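Local structure of iron-containing alcohol dehydrogenase (Ralstonia eutropha, 3JZD) at residues Leu167-Ala172 with His305-Ala310; Ser171-Ile176 with Ala296-Leu301; Met195-Ile200 with Arg284-Ala289. The protein probably reduces maleylacetate to 3-oxoadipate with NADH or NADPH in the breakdown of aromatic compounds, and binds NAD. All blocks are in the same frame, centred on the assembly; numbering follows the deposited sequence. Where two conformers were deposited one is given.

Contact 1: Leu167-Ala172 with His305-Ala310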
loop_
_atom_site.group_PDB
_atom_site.type_symbol
_atom_site.label_atom_id
_atom_site.label_comp_id
_atom_site.label_asym_id
_atom_site.label_seq_id
_atom_site.Cartn_x
_atom_site.Cartn_y
_atom_site.Cartn_z
ATOM N N LEU A 167 -11.057 25.088 -7.941
ATOM C CA LEU A 167 -11.272 23.724 -7.457
ATOM C C LEU A 167 -9.957 22.913 -7.452
ATOM O O LEU A 167 -9.793 22.040 -6.608
ATOM C CB LEU A 167 -12.381 23.029 -8.241
ATOM C CG LEU A 167 -12.912 21.684 -7.760
ATOM C CD1 LEU A 167 -13.286 21.774 -6.259
ATOM C CD2 LEU A 167 -14.132 21.227 -8.702
ATOM N N SER A 168 -8.993 23.248 -8.314
ATOM C CA SER A 168 -7.740 22.477 -8.348
ATOM C C SER A 168 -7.048 22.659 -7.000
ATOM O O SER A 168 -6.468 21.706 -6.460
ATOM C CB SER A 168 -6.823 22.906 -9.496
ATOM O OG SER A 168 -7.397 22.653 -10.784
ATOM N N VAL A 169 -7.107 23.876 -6.453
ATOM C CA VAL A 169 -6.491 24.147 -5.145
ATOM C C VAL A 169 -7.305 23.572 -3.990
ATOM O O VAL A 169 -6.765 22.824 -3.147
ATOM C CB VAL A 169 -6.252 25.663 -4.911
ATOM C CG1 VAL A 169 -5.542 25.926 -3.575
ATOM C CG2 VAL A 169 -5.417 26.259 -6.068
ATOM N N THR A 170 -8.600 23.875 -3.993
ATOM C CA THR A 170 -9.468 23.500 -2.894
ATOM C C THR A 170 -9.703 21.989 -2.785
ATOM O O THR A 170 -9.693 21.424 -1.669
ATOM C CB THR A 170 -10.776 24.305 -2.887
ATOM O OG1 THR A 170 -11.520 24.015 -4.060
ATOM C CG2 THR A 170 -10.491 25.840 -2.755
ATOM N N SER A 171 -9.804 21.317 -3.927
ATOM C CA SER A 171 -9.952 19.867 -3.895
ATOM C C SER A 171 -8.623 19.276 -3.417
ATOM O O SER A 171 -8.612 18.276 -2.757
ATOM C CB SER A 171 -10.303 19.304 -5.271
ATOM O OG SER A 171 -10.518 17.890 -5.204
ATOM N N ALA A 172 -7.518 19.924 -3.743
ATOM C CA ALA A 172 -6.204 19.430 -3.356
ATOM C C ALA A 172 -6.047 19.491 -1.850
ATOM O O ALA A 172 -5.444 18.600 -1.260
ATOM C CB ALA A 172 -5.103 20.215 -4.070
ATOM N N HIS A 305 -2.508 30.783 -3.376
ATOM C CA HIS A 305 -2.952 30.331 -4.678
ATOM C C HIS A 305 -4.415 30.615 -4.932
ATOM O O HIS A 305 -5.070 29.867 -5.622
ATOM C CB HIS A 305 -2.634 28.855 -4.876
ATOM C CG HIS A 305 -1.198 28.548 -4.633
ATOM N ND1 HIS A 305 -0.756 28.015 -3.450
ATOM C CD2 HIS A 305 -0.095 28.811 -5.367
ATOM C CE1 HIS A 305 0.561 27.913 -3.483
ATOM N NE2 HIS A 305 0.987 28.390 -4.635
ATOM N N GLY A 306 -4.913 31.696 -4.346
ATOM C CA GLY A 306 -6.251 32.169 -4.649
ATOM C C GLY A 306 -7.465 31.477 -4.066
ATOM O O GLY A 306 -8.559 31.820 -4.438
ATOM N N ALA A 307 -7.309 30.524 -3.158
ATOM C CA ALA A 307 -8.496 29.911 -2.571
ATOM C C ALA A 307 -9.043 30.830 -1.464
ATOM O O ALA A 307 -8.286 31.571 -0.846
ATOM C CB ALA A 307 -8.171 28.583 -1.962
ATOM N N PRO A 308 -10.344 30.749 -1.205
ATOM C CA PRO A 308 -10.923 31.466 -0.060
ATOM C C PRO A 308 -10.399 30.822 1.238
ATOM O O PRO A 308 -10.114 29.607 1.267
ATOM C CB PRO A 308 -12.422 31.221 -0.202
ATOM C CG PRO A 308 -12.562 30.066 -1.068
ATOM C CD PRO A 308 -11.346 29.977 -1.949
ATOM N N VAL A 309 -10.200 31.652 2.264
ATOM C CA VAL A 309 -9.698 31.214 3.566
ATOM C C VAL A 309 -10.638 31.609 4.726
ATOM O O VAL A 309 -10.314 31.407 5.897
ATOM C CB VAL A 309 -8.292 31.801 3.800
ATOM C CG1 VAL A 309 -7.298 31.243 2.765
ATOM C CG2 VAL A 309 -8.325 33.378 3.764
ATOM N N ALA A 310 -11.796 32.170 4.389
ATOM C CA ALA A 310 -12.767 32.625 5.375
ATOM C C ALA A 310 -14.104 32.058 4.996
ATOM O O ALA A 310 -14.525 32.202 3.839
ATOM C CB ALA A 310 -12.813 34.167 5.399
#
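Val-169 and Thr-170 turn their methyl groups from the helix 165-182 onto the loop that follows helix 294-304, and Ala-307 receives both. Ala-307 CB, its single methyl, lies 3.7 Å from Thr-170 CG2 and 4.1 Å from Val-169 CG1. A small residue suits this position, because the backbones come close here: Thr-170 CA and Ala-307 CA are 6.5 Å apart. Val-169 sets its two branches to different tasks. CG1, anti to the backbone N (chi1 -177°), faces Ala-307, while Val-169 CG2 lies 4.0 Å from His-305 CB and 3.7 Å from His-305 O. The valine and histidine side chains cross at about a right angle. Thr-170 CG2 also comes within 4.3 Å of Pro-308 CD, a looser approach.

The loop arrives at this surface through a Schellman motif that ends helix 294-304. Gly-306, at positive phi, is the C-prime residue; Ala-307 N bonds back to Ala-302 O and Gly-306 N to Gln-303 O. Glycine tolerates that backbone more easily than other residues, and the turn brings Ala-307 against helix 165-182 within the all-helical C-terminal part of the iron-containing alcohol dehydrogenase fold.

No hydrogen bond spans the two segments, so the polar groups look elsewhere. Thr-170 has OG1 between the backbone N and the carbonyl carbon (chi1 64°), where it bonds with Gly-166 O and Glu-259 OE2 and leaves CG2 to the apolar contact. The imidazole of His-305 leads away from the interface: ND1 bonds with Leu-301 O, and the ring meets Phe-211 edge-to-face. Leu-167, three residues before Thr-170 on the same helix, touches the bound NAD.

Contact 2: Ser171-Ile176 with Ala296-Leu301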
loop_
_atom_site.group_PDB
_atom_site.type_symbol
_atom_site.label_atom_id
_atom_site.label_comp_id
_atom_site.label_asym_id
_atom_site.label_seq_id
_atom_site.Cartn_x
_atom_site.Cartn_y
_atom_site.Cartn_z
ATOM N N SER A 171 -9.804 21.317 -3.927
ATOM C CA SER A 171 -9.952 19.867 -3.895
ATOM C C SER A 171 -8.623 19.276 -3.417
ATOM O O SER A 171 -8.612 18.276 -2.757
ATOM C CB SER A 171 -10.303 19.304 -5.271
ATOM O OG SER A 171 -10.518 17.890 -5.204
ATOM N N ALA A 172 -7.518 19.924 -3.743
ATOM C CA ALA A 172 -6.204 19.430 -3.356
ATOM C C ALA A 172 -6.047 19.491 -1.850
ATOM O O ALA A 172 -5.444 18.600 -1.260
ATOM C CB ALA A 172 -5.103 20.215 -4.070
ATOM N N LEU A 173 -6.593 20.544 -1.222
ATOM C CA LEU A 173 -6.552 20.676 0.248
ATOM C C LEU A 173 -7.517 19.713 0.906
ATOM O O LEU A 173 -7.225 19.191 1.975
ATOM C CB LEU A 173 -6.744 22.145 0.679
ATOM C CG LEU A 173 -5.392 22.857 0.474
ATOM C CD1 LEU A 173 -5.488 24.273 0.162
ATOM C CD2 LEU A 173 -4.539 22.602 1.738
ATOM N N ASN A 174 -8.623 19.397 0.227
ATOM C CA ASN A 174 -9.551 18.374 0.711
ATOM C C ASN A 174 -8.772 17.038 0.840
ATOM O O ASN A 174 -8.838 16.352 1.858
ATOM C CB ASN A 174 -10.735 18.314 -0.243
ATOM C CG ASN A 174 -11.762 17.275 0.110
ATOM O OD1 ASN A 174 -11.766 16.679 1.195
ATOM N ND2 ASN A 174 -12.648 17.050 -0.815
ATOM N N ALA A 175 -7.990 16.704 -0.171
ATOM C CA ALA A 175 -7.202 15.471 -0.146
ATOM C C ALA A 175 -6.147 15.534 0.983
ATOM O O ALA A 175 -5.996 14.587 1.729
ATOM C CB ALA A 175 -6.536 15.263 -1.491
ATOM N N ILE A 176 -5.443 16.669 1.106
ATOM C CA ILE A 176 -4.446 16.833 2.178
ATOM C C ILE A 176 -5.100 16.627 3.543
ATOM O O ILE A 176 -4.503 16.023 4.411
ATOM C CB ILE A 176 -3.732 18.210 2.113
ATOM C CG1 ILE A 176 -2.750 18.213 0.958
ATOM C CG2 ILE A 176 -3.014 18.537 3.470
ATOM C CD1 ILE A 176 -2.147 19.546 0.611
ATOM N N ALA A 296 -0.454 27.148 9.998
ATOM C CA ALA A 296 -0.129 28.360 9.252
ATOM C C ALA A 296 0.305 28.052 7.834
ATOM O O ALA A 296 -0.014 28.810 6.896
ATOM C CB ALA A 296 0.948 29.187 9.977
ATOM N N THR A 297 1.050 26.954 7.684
ATOM C CA THR A 297 1.590 26.561 6.401
ATOM C C THR A 297 0.478 26.189 5.422
ATOM O O THR A 297 0.519 26.602 4.273
ATOM C CB THR A 297 2.687 25.449 6.552
ATOM O OG1 THR A 297 3.719 25.923 7.415
ATOM C CG2 THR A 297 3.319 25.083 5.216
ATOM N N LEU A 298 -0.518 25.430 5.883
ATOM C CA LEU A 298 -1.636 25.016 5.017
ATOM C C LEU A 298 -2.555 26.194 4.670
ATOM O O LEU A 298 -3.105 26.280 3.572
ATOM C CB LEU A 298 -2.397 23.827 5.672
ATOM C CG LEU A 298 -1.497 22.579 5.609
ATOM C CD1 LEU A 298 -1.919 21.481 6.524
ATOM C CD2 LEU A 298 -1.446 22.120 4.091
ATOM N N PHE A 299 -2.706 27.111 5.621
ATOM C CA PHE A 299 -3.425 28.343 5.398
ATOM C C PHE A 299 -2.765 29.095 4.253
ATOM O O PHE A 299 -3.442 29.494 3.318
ATOM C CB PHE A 299 -3.391 29.209 6.630
ATOM C CG PHE A 299 -4.106 30.497 6.473
ATOM C CD1 PHE A 299 -3.460 31.600 5.927
ATOM C CD2 PHE A 299 -5.409 30.638 6.905
ATOM C CE1 PHE A 299 -4.121 32.846 5.796
ATOM C CE2 PHE A 299 -6.067 31.894 6.783
ATOM C CZ PHE A 299 -5.422 32.972 6.225
ATOM N N ASP A 300 -1.451 29.277 4.340
ATOM C CA ASP A 300 -0.702 29.971 3.280
ATOM C C ASP A 300 -0.791 29.259 1.936
ATOM O O ASP A 300 -0.812 29.909 0.896
ATOM C CB ASP A 300 0.793 30.130 3.611
ATOM C CG ASP A 300 1.056 31.068 4.735
ATOM O OD1 ASP A 300 0.128 31.797 5.154
ATOM O OD2 ASP A 300 2.212 31.059 5.247
ATOM N N LEU A 301 -0.804 27.935 1.939
ATOM C CA LEU A 301 -0.877 27.183 0.679
ATOM C C LEU A 301 -2.191 27.491 -0.040
ATOM O O LEU A 301 -2.247 27.577 -1.298
ATOM C CB LEU A 301 -0.793 25.677 0.963
ATOM C CG LEU A 301 -0.608 24.666 -0.164
ATOM C CD1 LEU A 301 0.663 25.034 -0.922
ATOM C CD2 LEU A 301 -0.530 23.261 0.463
#
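Leu-173 and Ile-176, one helical turn apart, meet Leu-298 and Leu-301, likewise one turn apart on helix 294-304. The interaction is apolar throughout. Leu-298 CD2 is shared by both partners: it lies 3.9 Å from Leu-173 CD2 and 4.0 Å from Ile-176 CG2. Leu-173 and Leu-298 slide past each other in opposite directions, each with CG anti to its carbonyl carbon. Leu-301 differs, with CG anti to the backbone N (chi1 -170°), and Leu-301 CD2 approaches Ile-176 CD1 at 4.1 Å, the two side chains crossing obliquely. A longer touch of 4.3 Å joins Leu-173 CD2 to Leu-301 CD2.

The segments run nearly antiparallel, at 159°, with their axes 11.5 Å apart. That spacing is wide for two helices, and branched side chains of leucine and isoleucine size bridge it methyl to methyl. Neighbouring helices close the sides: Leu-173 also touches Thr-262 and Leu-298 touches Leu-269 of helix 257-272, while Ile-176 meets Leu-203 and Leu-301 meets Ile-207 of helix 190-212. This is the interior of the C-terminal helical bundle.

With no hydrogen bond or charge across the interface, and all four side chains buried, the helices are held here by van der Waals contact and the hydrophobic effect, which favour close fit without fixing direction as a polar bond would.

Contact 3: Met195-Ile200 with Arg284-Ala289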
loop_
_atom_site.group_PDB
_atom_site.type_symbol
_atom_site.label_atom_id
_atom_site.label_comp_id
_atom_site.label_asym_id
_atom_site.label_seq_id
_atom_site.Cartn_x
_atom_site.Cartn_y
_atom_site.Cartn_z
HETATM N N MSE A 195 1.968 6.605 3.480
HETATM C CA MSE A 195 1.290 7.081 2.298
HETATM C C MSE A 195 0.702 8.480 2.572
HETATM O O MSE A 195 0.676 9.325 1.657
HETATM C CB MSE A 195 0.220 6.093 1.844
HETATM C CG MSE A 195 0.766 4.684 1.576
HETATM SE SE MSE A 195 -0.699 3.555 0.976
HETATM C CE MSE A 195 -0.969 4.358 -0.722
ATOM N N ALA A 196 0.268 8.730 3.817
ATOM C CA ALA A 196 -0.277 10.046 4.199
ATOM C C ALA A 196 0.741 11.140 3.951
ATOM O O ALA A 196 0.483 12.125 3.280
ATOM C CB ALA A 196 -0.669 10.043 5.656
ATOM N N GLU A 197 1.924 10.951 4.491
ATOM C CA GLU A 197 2.940 11.941 4.356
ATOM C C GLU A 197 3.389 12.168 2.920
ATOM O O GLU A 197 3.628 13.311 2.530
ATOM C CB GLU A 197 4.108 11.602 5.257
ATOM C CG GLU A 197 5.056 12.695 5.321
ATOM C CD GLU A 197 6.130 12.522 6.387
ATOM O OE1 GLU A 197 6.065 11.558 7.249
ATOM O OE2 GLU A 197 7.010 13.418 6.342
ATOM N N GLU A 198 3.557 11.089 2.152
ATOM C CA GLU A 198 3.882 11.181 0.718
ATOM C C GLU A 198 2.767 11.906 -0.091
ATOM O O GLU A 198 3.022 12.704 -1.026
ATOM C CB GLU A 198 4.080 9.762 0.167
ATOM C CG GLU A 198 4.244 9.658 -1.304
ATOM C CD GLU A 198 5.613 10.101 -1.778
ATOM O OE1 GLU A 198 6.345 10.767 -1.005
ATOM O OE2 GLU A 198 5.952 9.734 -2.933
ATOM N N GLY A 199 1.540 11.594 0.237
ATOM C CA GLY A 199 0.407 12.283 -0.402
ATOM C C GLY A 199 0.448 13.792 -0.137
ATOM O O GLY A 199 0.267 14.607 -1.060
ATOM N N ILE A 200 0.728 14.171 1.112
ATOM C CA ILE A 200 0.777 15.573 1.441
ATOM C C ILE A 200 1.921 16.214 0.656
ATOM O O ILE A 200 1.766 17.293 0.111
ATOM C CB ILE A 200 0.882 15.850 2.992
ATOM C CG1 ILE A 200 -0.361 15.280 3.720
ATOM C CG2 ILE A 200 0.986 17.358 3.272
ATOM C CD1 ILE A 200 -0.350 15.417 5.268
ATOM N N ARG A 284 4.303 19.114 8.781
ATOM C CA ARG A 284 5.213 20.244 8.544
ATOM C C ARG A 284 6.336 19.872 7.597
ATOM O O ARG A 284 6.621 20.616 6.649
ATOM C CB ARG A 284 5.777 20.757 9.855
ATOM C CG ARG A 284 4.701 21.474 10.661
ATOM C CD ARG A 284 5.096 21.774 12.112
ATOM N NE ARG A 284 6.421 22.374 12.206
ATOM C CZ ARG A 284 7.409 21.960 13.002
ATOM N NH1 ARG A 284 7.246 20.961 13.873
ATOM N NH2 ARG A 284 8.571 22.581 12.934
ATOM N N ARG A 285 6.933 18.704 7.835
ATOM C CA ARG A 285 7.999 18.189 6.979
ATOM C C ARG A 285 7.478 18.002 5.566
ATOM O O ARG A 285 8.148 18.369 4.617
ATOM C CB ARG A 285 8.516 16.857 7.518
ATOM C CG ARG A 285 9.698 16.289 6.766
ATOM C CD ARG A 285 10.321 15.090 7.486
ATOM N NE ARG A 285 9.374 13.984 7.646
ATOM C CZ ARG A 285 9.604 12.872 8.355
ATOM N NH1 ARG A 285 10.765 12.695 8.986
ATOM N NH2 ARG A 285 8.670 11.925 8.449
ATOM N N ALA A 286 6.284 17.434 5.417
ATOM C CA ALA A 286 5.756 17.168 4.087
ATOM C C ALA A 286 5.326 18.459 3.330
ATOM O O ALA A 286 5.269 18.480 2.102
ATOM C CB ALA A 286 4.597 16.157 4.184
ATOM N N THR A 287 5.005 19.520 4.059
ATOM C CA THR A 287 4.587 20.787 3.448
ATOM C C THR A 287 5.723 21.819 3.351
ATOM O O THR A 287 5.547 22.893 2.796
ATOM C CB THR A 287 3.433 21.433 4.242
ATOM O OG1 THR A 287 3.829 21.598 5.593
ATOM C CG2 THR A 287 2.151 20.583 4.188
ATOM N N GLY A 288 6.908 21.478 3.847
ATOM C CA GLY A 288 8.044 22.389 3.787
ATOM C C GLY A 288 7.894 23.573 4.714
ATOM O O GLY A 288 8.435 24.638 4.453
ATOM N N ALA A 289 7.211 23.344 5.829
ATOM C CA ALA A 289 6.882 24.343 6.820
ATOM C C ALA A 289 8.086 24.916 7.569
ATOM O O ALA A 289 8.022 26.050 8.079
ATOM C CB ALA A 289 5.918 23.712 7.812
#
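Glu-197 and Arg-285 join helices 190-212 and 277-287, meeting side-on, the carboxylate against the edge of the guanidinium that carries NE and NH2. Glu-197 sends CG anti to the backbone N (chi1 -170°) and stays extended beyond it, while Arg-285 bends at chi3 (61°), a turn that places NE beside the acid. Arg-285 NE donates to Glu-197 OE2 at 2.8 Å and Arg-285 NH2 to Glu-197 OE1 at 2.9 Å, each received on the syn lone pair, with the two planes only 16° apart. NH2 also makes a weak bond to OE2. This bidentate grip fixes the rotation of the carboxylate, whose OE1 has a further salt bridge with Arg-282 NE. Two arginines around one buried acid would be expected to favour its ionised form.

Next to Arg-285 in sequence, Ala-286 lets the helices approach closely, Ile-200 CA and Ala-286 CA being 5.9 Å apart. Ala-286 CB rests 3.4 Å from Glu-197 O and 3.7 Å from Glu-197 CG, and it also meets Ile-200 CG2 at 3.9 Å; a methyl is the size that fits so near a backbone. Ile-200 directs CG2, anti to the backbone N, onto Thr-287 CG2, a tight 3.5 Å approach in which the two side chains cross at a slant. The methyl on the beta carbon of each residue makes this touch, close to the two backbones. Thr-287 turns OG1 back to its own helix, where Ile-283 O is a partner.

Just beyond, Gly-288 has positive phi and Ala-289 N bonds to Arg-284 O: a Schellman motif ends helix 277-287. The arrangement is a close helix-helix contact through alanine, bordered by an interhelical salt bridge, in the C-terminal helical domain of this dehydrogenase family.

In the fold
Helix 165-182 serves contacts 1 and 2 in succession, sharing Ser-171 and Ala-172, and their centres lie about 8 Å apart. They also touch where Val-309 CB meets Phe-299 CE2 at 3.7 Å. Contact 3 adjoins contact 2, centres about 11 Å apart: Leu-298 CD2 packs on Thr-287 CG2 at 3.9 Å, and Ile-176 CG2 lies 4.2 Å from Ile-200 CG2. Contacts 1 and 3 do not touch, their nearest atoms being about 7 Å apart. Leu-167 of contact 1 touches NAD and the side chain of Leu-173 in contact 2 is about 11 Å from it, whereas contact 3 lies away from the known binding sites.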